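Local coordinates for hypothetical protein AF1531 (Archaeoglobus fulgidus, PDB 2I5H) that is of unknown function but possibly binds nucleic acid through a helix-hairpin-helix-like region, at residues R87-Y91 / E92-P96; T100-P103 / Y104-H108; S179-I182 / Y183-N187. One frame throughout, in Å; residues are numbered along the deposited sequence.

Interaction 1: residues R87-Y91 / E92-P96; sequences RRLRY and EDLTP
R90 is held between two acids three residues or fewer away that use its guanidinium in different ways, D93 from the edge and E92 over a face. The D93 carboxylate lies nearly coplanar with the guanidinium and is gripped side-on: NE of R90 reaches OD2 of D93 at 2.8 Å and NH2 of R90 reaches OD1 of D93 at 2.9 Å, both bonds almost straight. E92 instead stacks its carboxylate on the group, with its CD 3.3 Å above the guanidinium plane; this salt bridge rests on charge alone, since no N-H points at OE1. A bend in the R90 chain at chi3 (-61°) brings the edge of the guanidinium to D93 and one face to E92. OD2 of D93 also accepts the backbone N of R90 at 2.9 Å through its anti lone pair, which fixes the carboxylate from two directions. Two backbone bonds close the turn, D93 N to R90 O and L94 N to Y91 O. Away from the charges, CD1 of L94 packs on CD1 of Y91 at 3.9 Å. The whole is a short 3-10 turn, pinned by a salt-bridge network, that leads from edge strand 82-88 into helix 96-111, where T95 is the N-cap.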
loop_
_atom_site.group_PDB
_atom_site.type_symbol
_atom_site.label_atom_id
_atom_site.label_comp_id
_atom_site.label_asym_id
_atom_site.label_seq_id
_atom_site.Cartn_x
_atom_site.Cartn_y
_atom_site.Cartn_z
ATOM N N ARG A 87 -12.690 -11.577 -4.147
ATOM C CA ARG A 87 -13.185 -10.309 -4.663
ATOM C C ARG A 87 -12.302 -9.145 -4.262
ATOM O O ARG A 87 -11.592 -9.199 -3.256
ATOM C CB ARG A 87 -14.587 -10.054 -4.111
ATOM C CG ARG A 87 -14.638 -10.079 -2.586
ATOM C CD ARG A 87 -16.070 -10.033 -2.030
ATOM N NE ARG A 87 -16.110 -10.435 -0.620
ATOM C CZ ARG A 87 -17.206 -10.433 0.137
ATOM N NH1 ARG A 87 -18.375 -10.047 -0.366
ATOM N NH2 ARG A 87 -17.135 -10.816 1.409
ATOM N N ARG A 88 -12.351 -8.093 -5.067
ATOM C CA ARG A 88 -11.603 -6.891 -4.784
ATOM C C ARG A 88 -12.409 -6.140 -3.721
ATOM O O ARG A 88 -13.642 -6.179 -3.721
ATOM C CB ARG A 88 -11.458 -6.044 -6.048
ATOM C CG ARG A 88 -10.655 -4.786 -5.823
ATOM C CD ARG A 88 -10.259 -4.135 -7.133
ATOM N NE ARG A 88 -9.548 -2.888 -6.890
ATOM C CZ ARG A 88 -8.938 -2.176 -7.829
ATOM N NH1 ARG A 88 -8.945 -2.585 -9.092
ATOM N NH2 ARG A 88 -8.320 -1.051 -7.499
ATOM N N LEU A 89 -11.709 -5.449 -2.829
ATOM C CA LEU A 89 -12.357 -4.739 -1.730
ATOM C C LEU A 89 -12.193 -3.230 -1.761
ATOM O O LEU A 89 -11.240 -2.717 -2.324
ATOM C CB LEU A 89 -11.780 -5.233 -0.400
ATOM C CG LEU A 89 -11.773 -6.741 -0.130
ATOM C CD1 LEU A 89 -10.974 -7.027 1.138
ATOM C CD2 LEU A 89 -13.199 -7.244 -0.000
ATOM N N ARG A 90 -13.143 -2.533 -1.138
ATOM C CA ARG A 90 -13.073 -1.086 -0.992
ATOM C C ARG A 90 -12.452 -0.942 0.395
ATOM O O ARG A 90 -12.400 -1.905 1.162
ATOM C CB ARG A 90 -14.466 -0.449 -0.959
ATOM C CG ARG A 90 -15.285 -0.644 -2.208
ATOM C CD ARG A 90 -16.753 -0.292 -1.939
ATOM N NE ARG A 90 -17.326 -1.151 -0.908
ATOM C CZ ARG A 90 -18.597 -1.122 -0.516
ATOM N NH1 ARG A 90 -19.448 -0.266 -1.072
ATOM N NH2 ARG A 90 -19.018 -1.959 0.427
ATOM N N TYR A 91 -11.987 0.252 0.734
ATOM C CA TYR A 91 -11.397 0.442 2.050
ATOM C C TYR A 91 -12.369 0.056 3.170
ATOM O O TYR A 91 -11.967 -0.527 4.177
ATOM C CB TYR A 91 -10.974 1.895 2.236
ATOM C CG TYR A 91 -10.338 2.136 3.582
ATOM C CD1 TYR A 91 -9.006 1.798 3.815
ATOM C CD2 TYR A 91 -11.075 2.680 4.632
ATOM C CE1 TYR A 91 -8.421 2.000 5.066
ATOM C CE2 TYR A 91 -10.505 2.885 5.879
ATOM C CZ TYR A 91 -9.181 2.548 6.093
ATOM O OH TYR A 91 -8.609 2.766 7.328
ATOM N N GLU A 92 -13.649 0.371 2.989
ATOM C CA GLU A 92 -14.659 0.081 4.011
ATOM C C GLU A 92 -14.894 -1.401 4.256
ATOM O O GLU A 92 -15.387 -1.788 5.312
ATOM C CB GLU A 92 -15.992 0.740 3.644
ATOM C CG GLU A 92 -16.637 0.188 2.375
ATOM C CD GLU A 92 -17.815 1.016 1.913
ATOM O OE1 GLU A 92 -18.969 0.683 2.262
ATOM O OE2 GLU A 92 -17.579 2.011 1.203
ATOM N N ASP A 93 -14.544 -2.229 3.280
ATOM C CA ASP A 93 -14.739 -3.669 3.415
ATOM C C ASP A 93 -13.648 -4.338 4.236
ATOM O O ASP A 93 -13.761 -5.513 4.573
ATOM C CB ASP A 93 -14.819 -4.314 2.030
ATOM C CG ASP A 93 -15.926 -3.718 1.186
ATOM O OD1 ASP A 93 -17.096 -3.801 1.616
ATOM O OD2 ASP A 93 -15.630 -3.167 0.106
ATOM N N LEU A 94 -12.589 -3.598 4.543
ATOM C CA LEU A 94 -11.506 -4.151 5.348
ATOM C C LEU A 94 -11.975 -4.323 6.786
ATOM O O LEU A 94 -12.770 -3.523 7.287
ATOM C CB LEU A 94 -10.286 -3.227 5.334
ATOM C CG LEU A 94 -9.497 -3.076 4.032
ATOM C CD1 LEU A 94 -8.416 -2.022 4.230
ATOM C CD2 LEU A 94 -8.874 -4.423 3.640
ATOM N N THR A 95 -11.495 -5.373 7.442
ATOM C CA THR A 95 -11.846 -5.608 8.839
ATOM C C THR A 95 -11.144 -4.523 9.652
ATOM O O THR A 95 -10.265 -3.830 9.145
ATOM C CB THR A 95 -11.331 -6.974 9.339
ATOM O OG1 THR A 95 -9.901 -7.008 9.241
ATOM C CG2 THR A 95 -11.932 -8.110 8.532
ATOM N N PRO A 96 -11.532 -4.350 10.925
ATOM C CA PRO A 96 -10.894 -3.331 11.764
ATOM C C PRO A 96 -9.400 -3.604 11.895
ATOM O O PRO A 96 -8.578 -2.688 11.842
ATOM C CB PRO A 96 -11.623 -3.483 13.096
ATOM C CG PRO A 96 -13.009 -3.874 12.662
ATOM C CD PRO A 96 -12.711 -4.921 11.598
#

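Interaction 2: residues T100-P103 / Y104-H108; sequences TELP and YVIEH
L102 and I106 sit one turn apart on helix 96-111, an i to i+4 pair on the helix face that packs against strand 20-27 and helix 173-186. Among the apolar contacts, the branch point CG of L102 lies 3.8 Å from CD1 of I106, the two side chains crossing at a slant. The extended I106 chain, CG1 anti to the carbonyl carbon (chi1 -70°), sends CD1 back toward the leucine, while its CG1 rests against the L102 carbonyl oxygen. L102 also meets L24, and I106 meets I181 and I182. An alanine in place of I106 would probably leave L102 without its neighbour one turn on and open a gap facing I181 and I182.

The backbone hydrogen bonds show how the helix runs on past a proline. P103 has no N-H to give to the preceding turn, and the helix is kinked there; its oxygen nevertheless accepts E107 N at 3.1 Å. The two bonds before it are shorter, V105 N to E101 O at 3.0 Å and I106 N to L102 O at 2.9 Å, and their donors lie nearly in line with the C=O bonds.

Aromatic contacts lie on the more exposed side. CG of P103 packs against CD2 of Y104 at 4.2 Å. The Y104 ring turns its edge to the carbonyls of the preceding turn, and its CD2 comes within 3.4 Å of T100 O.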
loop_
_atom_site.group_PDB
_atom_site.type_symbol
_atom_site.label_atom_id
_atom_site.label_comp_id
_atom_site.label_asym_id
_atom_site.label_seq_id
_atom_site.Cartn_x
_atom_site.Cartn_y
_atom_site.Cartn_z
ATOM N N THR A 100 -6.170 -1.266 10.635
ATOM C CA THR A 100 -5.083 -0.864 11.518
ATOM C C THR A 100 -3.728 -1.241 10.927
ATOM O O THR A 100 -2.774 -0.472 11.008
ATOM C CB THR A 100 -5.194 -1.528 12.899
ATOM O OG1 THR A 100 -6.464 -1.217 13.478
ATOM C CG2 THR A 100 -4.082 -1.029 13.820
ATOM N N GLU A 101 -3.653 -2.422 10.322
ATOM C CA GLU A 101 -2.402 -2.898 9.750
ATOM C C GLU A 101 -2.031 -2.283 8.407
ATOM O O GLU A 101 -0.855 -2.215 8.072
ATOM C CB GLU A 101 -2.428 -4.426 9.595
ATOM C CG GLU A 101 -2.548 -5.218 10.892
ATOM C CD GLU A 101 -1.395 -4.975 11.858
ATOM O OE1 GLU A 101 -0.282 -4.640 11.408
ATOM O OE2 GLU A 101 -1.604 -5.138 13.078
ATOM N N LEU A 102 -3.023 -1.829 7.646
ATOM C CA LEU A 102 -2.765 -1.279 6.316
ATOM C C LEU A 102 -1.586 -0.314 6.203
ATOM O O LEU A 102 -0.682 -0.540 5.401
ATOM C CB LEU A 102 -4.034 -0.621 5.747
ATOM C CG LEU A 102 -3.954 -0.157 4.280
ATOM C CD1 LEU A 102 -3.647 -1.346 3.362
ATOM C CD2 LEU A 102 -5.267 0.496 3.879
ATOM N N PRO A 103 -1.562 0.766 7.006
ATOM C CA PRO A 103 -0.427 1.688 6.881
ATOM C C PRO A 103 0.943 1.060 7.146
ATOM O O PRO A 103 1.923 1.410 6.487
ATOM C CB PRO A 103 -0.776 2.811 7.868
ATOM C CG PRO A 103 -1.603 2.108 8.904
ATOM C CD PRO A 103 -2.484 1.202 8.069
ATOM N N TYR A 104 1.010 0.136 8.102
ATOM C CA TYR A 104 2.268 -0.531 8.434
ATOM C C TYR A 104 2.722 -1.464 7.324
ATOM O O TYR A 104 3.915 -1.558 7.032
ATOM C CB TYR A 104 2.122 -1.324 9.735
ATOM C CG TYR A 104 1.865 -0.448 10.934
ATOM C CD1 TYR A 104 2.870 0.365 11.453
ATOM C CD2 TYR A 104 0.604 -0.397 11.523
ATOM C CE1 TYR A 104 2.622 1.214 12.532
ATOM C CE2 TYR A 104 0.344 0.444 12.598
ATOM C CZ TYR A 104 1.361 1.249 13.097
ATOM O OH TYR A 104 1.104 2.084 14.158
ATOM N N VAL A 105 1.771 -2.159 6.711
ATOM C CA VAL A 105 2.083 -3.085 5.631
ATOM C C VAL A 105 2.501 -2.321 4.368
ATOM O O VAL A 105 3.456 -2.705 3.694
ATOM C CB VAL A 105 0.876 -4.012 5.348
ATOM C CG1 VAL A 105 1.160 -4.918 4.165
ATOM C CG2 VAL A 105 0.586 -4.861 6.585
ATOM N N ILE A 106 1.799 -1.237 4.054
ATOM C CA ILE A 106 2.156 -0.440 2.882
ATOM C C ILE A 106 3.576 0.104 3.058
ATOM O O ILE A 106 4.372 0.108 2.118
ATOM C CB ILE A 106 1.179 0.739 2.678
ATOM C CG1 ILE A 106 -0.186 0.206 2.229
ATOM C CG2 ILE A 106 1.734 1.708 1.636
ATOM C CD1 ILE A 106 -1.245 1.279 2.064
ATOM N N GLU A 107 3.891 0.554 4.267
ATOM C CA GLU A 107 5.217 1.089 4.558
ATOM C C GLU A 107 6.267 0.010 4.314
ATOM O O GLU A 107 7.332 0.278 3.764
ATOM C CB GLU A 107 5.280 1.566 6.007
ATOM C CG GLU A 107 6.578 2.255 6.389
ATOM C CD GLU A 107 6.581 2.703 7.835
ATOM O OE1 GLU A 107 6.486 1.831 8.723
ATOM O OE2 GLU A 107 6.668 3.924 8.085
ATOM N N HIS A 108 5.951 -1.216 4.722
ATOM C CA HIS A 108 6.846 -2.350 4.545
ATOM C C HIS A 108 7.101 -2.567 3.058
ATOM O O HIS A 108 8.240 -2.750 2.629
ATOM C CB HIS A 108 6.210 -3.609 5.145
ATOM C CG HIS A 108 7.070 -4.830 5.045
ATOM N ND1 HIS A 108 8.191 -5.019 5.826
ATOM C CD2 HIS A 108 6.970 -5.929 4.261
ATOM C CE1 HIS A 108 8.743 -6.181 5.527
ATOM N NE2 HIS A 108 8.021 -6.754 4.580
#

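Interaction 3: residues S179-I182 / Y183-N187; sequences SRII and YEIKN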
loop_
_atom_site.group_PDB
_atom_site.type_symbol
_atom_site.label_atom_id
_atom_site.label_comp_id
_atom_site.label_asym_id
_atom_site.label_seq_id
_atom_site.Cartn_x
_atom_site.Cartn_y
_atom_site.Cartn_z
ATOM N N SER A 179 0.783 7.894 3.120
ATOM C CA SER A 179 -0.384 8.765 3.220
ATOM C C SER A 179 -1.072 8.931 1.875
ATOM O O SER A 179 -2.300 8.919 1.799
ATOM C CB SER A 179 0.014 10.148 3.750
ATOM O OG SER A 179 0.316 10.103 5.130
ATOM N N ARG A 180 -0.285 9.095 0.814
ATOM C CA ARG A 180 -0.854 9.260 -0.518
ATOM C C ARG A 180 -1.522 7.973 -0.987
ATOM O O ARG A 180 -2.638 7.999 -1.501
ATOM C CB ARG A 180 0.220 9.686 -1.526
ATOM C CG ARG A 180 -0.304 9.854 -2.953
ATOM C CD ARG A 180 -1.414 10.900 -3.029
ATOM N NE ARG A 180 -2.081 10.899 -4.330
ATOM C CZ ARG A 180 -3.053 11.738 -4.674
ATOM N NH1 ARG A 180 -3.478 12.656 -3.818
ATOM N NH2 ARG A 180 -3.612 11.652 -5.873
ATOM N N ILE A 181 -0.846 6.844 -0.805
ATOM C CA ILE A 181 -1.417 5.565 -1.220
ATOM C C ILE A 181 -2.750 5.313 -0.518
ATOM O O ILE A 181 -3.743 4.959 -1.154
ATOM C CB ILE A 181 -0.439 4.405 -0.936
ATOM C CG1 ILE A 181 0.802 4.565 -1.823
ATOM C CG2 ILE A 181 -1.119 3.064 -1.202
ATOM C CD1 ILE A 181 1.918 3.583 -1.519
ATOM N N ILE A 182 -2.780 5.506 0.793
ATOM C CA ILE A 182 -4.011 5.306 1.540
ATOM C C ILE A 182 -5.088 6.264 1.036
ATOM O O ILE A 182 -6.255 5.892 0.922
ATOM C CB ILE A 182 -3.773 5.506 3.051
ATOM C CG1 ILE A 182 -2.989 4.306 3.596
ATOM C CG2 ILE A 182 -5.096 5.678 3.780
ATOM C CD1 ILE A 182 -2.677 4.373 5.069
ATOM N N TYR A 183 -4.694 7.493 0.713
ATOM C CA TYR A 183 -5.655 8.469 0.214
ATOM C C TYR A 183 -6.296 7.972 -1.080
ATOM O O TYR A 183 -7.511 8.051 -1.252
ATOM C CB TYR A 183 -4.979 9.817 -0.046
ATOM C CG TYR A 183 -5.938 10.853 -0.588
ATOM C CD1 TYR A 183 -6.841 11.501 0.251
ATOM C CD2 TYR A 183 -5.976 11.147 -1.949
ATOM C CE1 TYR A 183 -7.762 12.420 -0.254
ATOM C CE2 TYR A 183 -6.893 12.062 -2.464
ATOM C CZ TYR A 183 -7.781 12.693 -1.612
ATOM O OH TYR A 183 -8.687 13.598 -2.119
ATOM N N GLU A 184 -5.474 7.455 -1.985
ATOM C CA GLU A 184 -5.965 6.957 -3.264
ATOM C C GLU A 184 -6.867 5.740 -3.082
ATOM O O GLU A 184 -7.898 5.615 -3.744
ATOM C CB GLU A 184 -4.785 6.630 -4.184
ATOM C CG GLU A 184 -4.027 7.882 -4.644
ATOM C CD GLU A 184 -2.821 7.582 -5.518
ATOM O OE1 GLU A 184 -2.686 6.436 -5.992
ATOM O OE2 GLU A 184 -2.005 8.508 -5.744
ATOM N N ILE A 185 -6.487 4.852 -2.173
ATOM C CA ILE A 185 -7.289 3.665 -1.906
ATOM C C ILE A 185 -8.674 4.064 -1.397
ATOM O O ILE A 185 -9.680 3.455 -1.759
ATOM C CB ILE A 185 -6.604 2.762 -0.863
ATOM C CG1 ILE A 185 -5.341 2.149 -1.474
ATOM C CG2 ILE A 185 -7.577 1.689 -0.374
ATOM C CD1 ILE A 185 -4.562 1.260 -0.527
ATOM N N LYS A 186 -8.720 5.099 -0.565
ATOM C CA LYS A 186 -9.982 5.573 -0.009
ATOM C C LYS A 186 -10.778 6.410 -1.002
ATOM O O LYS A 186 -12.003 6.500 -0.902
ATOM C CB LYS A 186 -9.736 6.407 1.247
ATOM C CG LYS A 186 -9.154 5.642 2.416
ATOM C CD LYS A 186 -9.061 6.538 3.639
ATOM C CE LYS A 186 -8.530 5.788 4.845
ATOM N NZ LYS A 186 -8.453 6.662 6.054
ATOM N N ASN A 187 -10.086 7.019 -1.959
ATOM C CA ASN A 187 -10.752 7.861 -2.947
ATOM C C ASN A 187 -10.481 7.436 -4.381
ATOM O O ASN A 187 -9.730 8.091 -5.105
ATOM C CB ASN A 187 -10.332 9.320 -2.761
ATOM C CG ASN A 187 -10.600 9.826 -1.362
ATOM O OD1 ASN A 187 -9.780 9.664 -0.462
ATOM N ND2 ASN A 187 -11.767 10.431 -1.167
#
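R180 and E184 form an i to i+4 salt bridge along helix 173-186, the last helix of the chain, close to the point where N187 leaves helical geometry. The ionic contact rests on one nitrogen: NE of R180 gives its hydrogen to OE2 of E184 at 2.8 Å, on the anti lone pair of that oxygen. The guanidinium and carboxylate planes stand 84° apart, which rules out a flat two-pronged grip. A bend at chi2 (59°) in the R180 chain folds the guanidinium over the next turn. Both groups are buried and have further partners in the C-terminal segment, where E184 is held by L194, F195 and T196, and R180 bonds weakly to Y192; these outside bonds, and not the bridge itself, tie the helix to the chain that follows it.

The aromatic contact uses the same guanidinium. CD2 of Y183 lies over one of its faces, 3.5 Å from NH1 of R180, with the two planes 29° apart.

Backbone bonds of the regular helical kind join S179 through I182 to Y183 through K186, the E184 N to R180 O bond measuring 2.9 Å.

Apolar contacts run along neighbouring faces of the helix. CG2 of I181 meets CD1 of I185 at 3.9 Å. Nearby, K186 runs extended beside I182, pointing the same way, and its CE rests 3.6 Å from CG2 of I182.

How the interactions relate
From the N terminus the three contacts come in series, each closing a turn of a few residues, and none nests in or crosses another. Interaction 1 turns the chain out of edge strand 82-88; interaction 2 then lies on the helix that begins at the end of that turn, and CE1 of Y91 touches CD2 of L102 at 3.7 Å. Interaction 3 comes much later in the sequence, yet folds back on both. I106 CG2 packs on I181 CD1 at 3.7 Å, joining helices 96-111 and 173-186, while the Y91 ring meets the aliphatic end of K186. Residues of short-range contacts thus also meet one another, and the end of an antiparallel sheet, the helix after it and the C-terminal helix pack together.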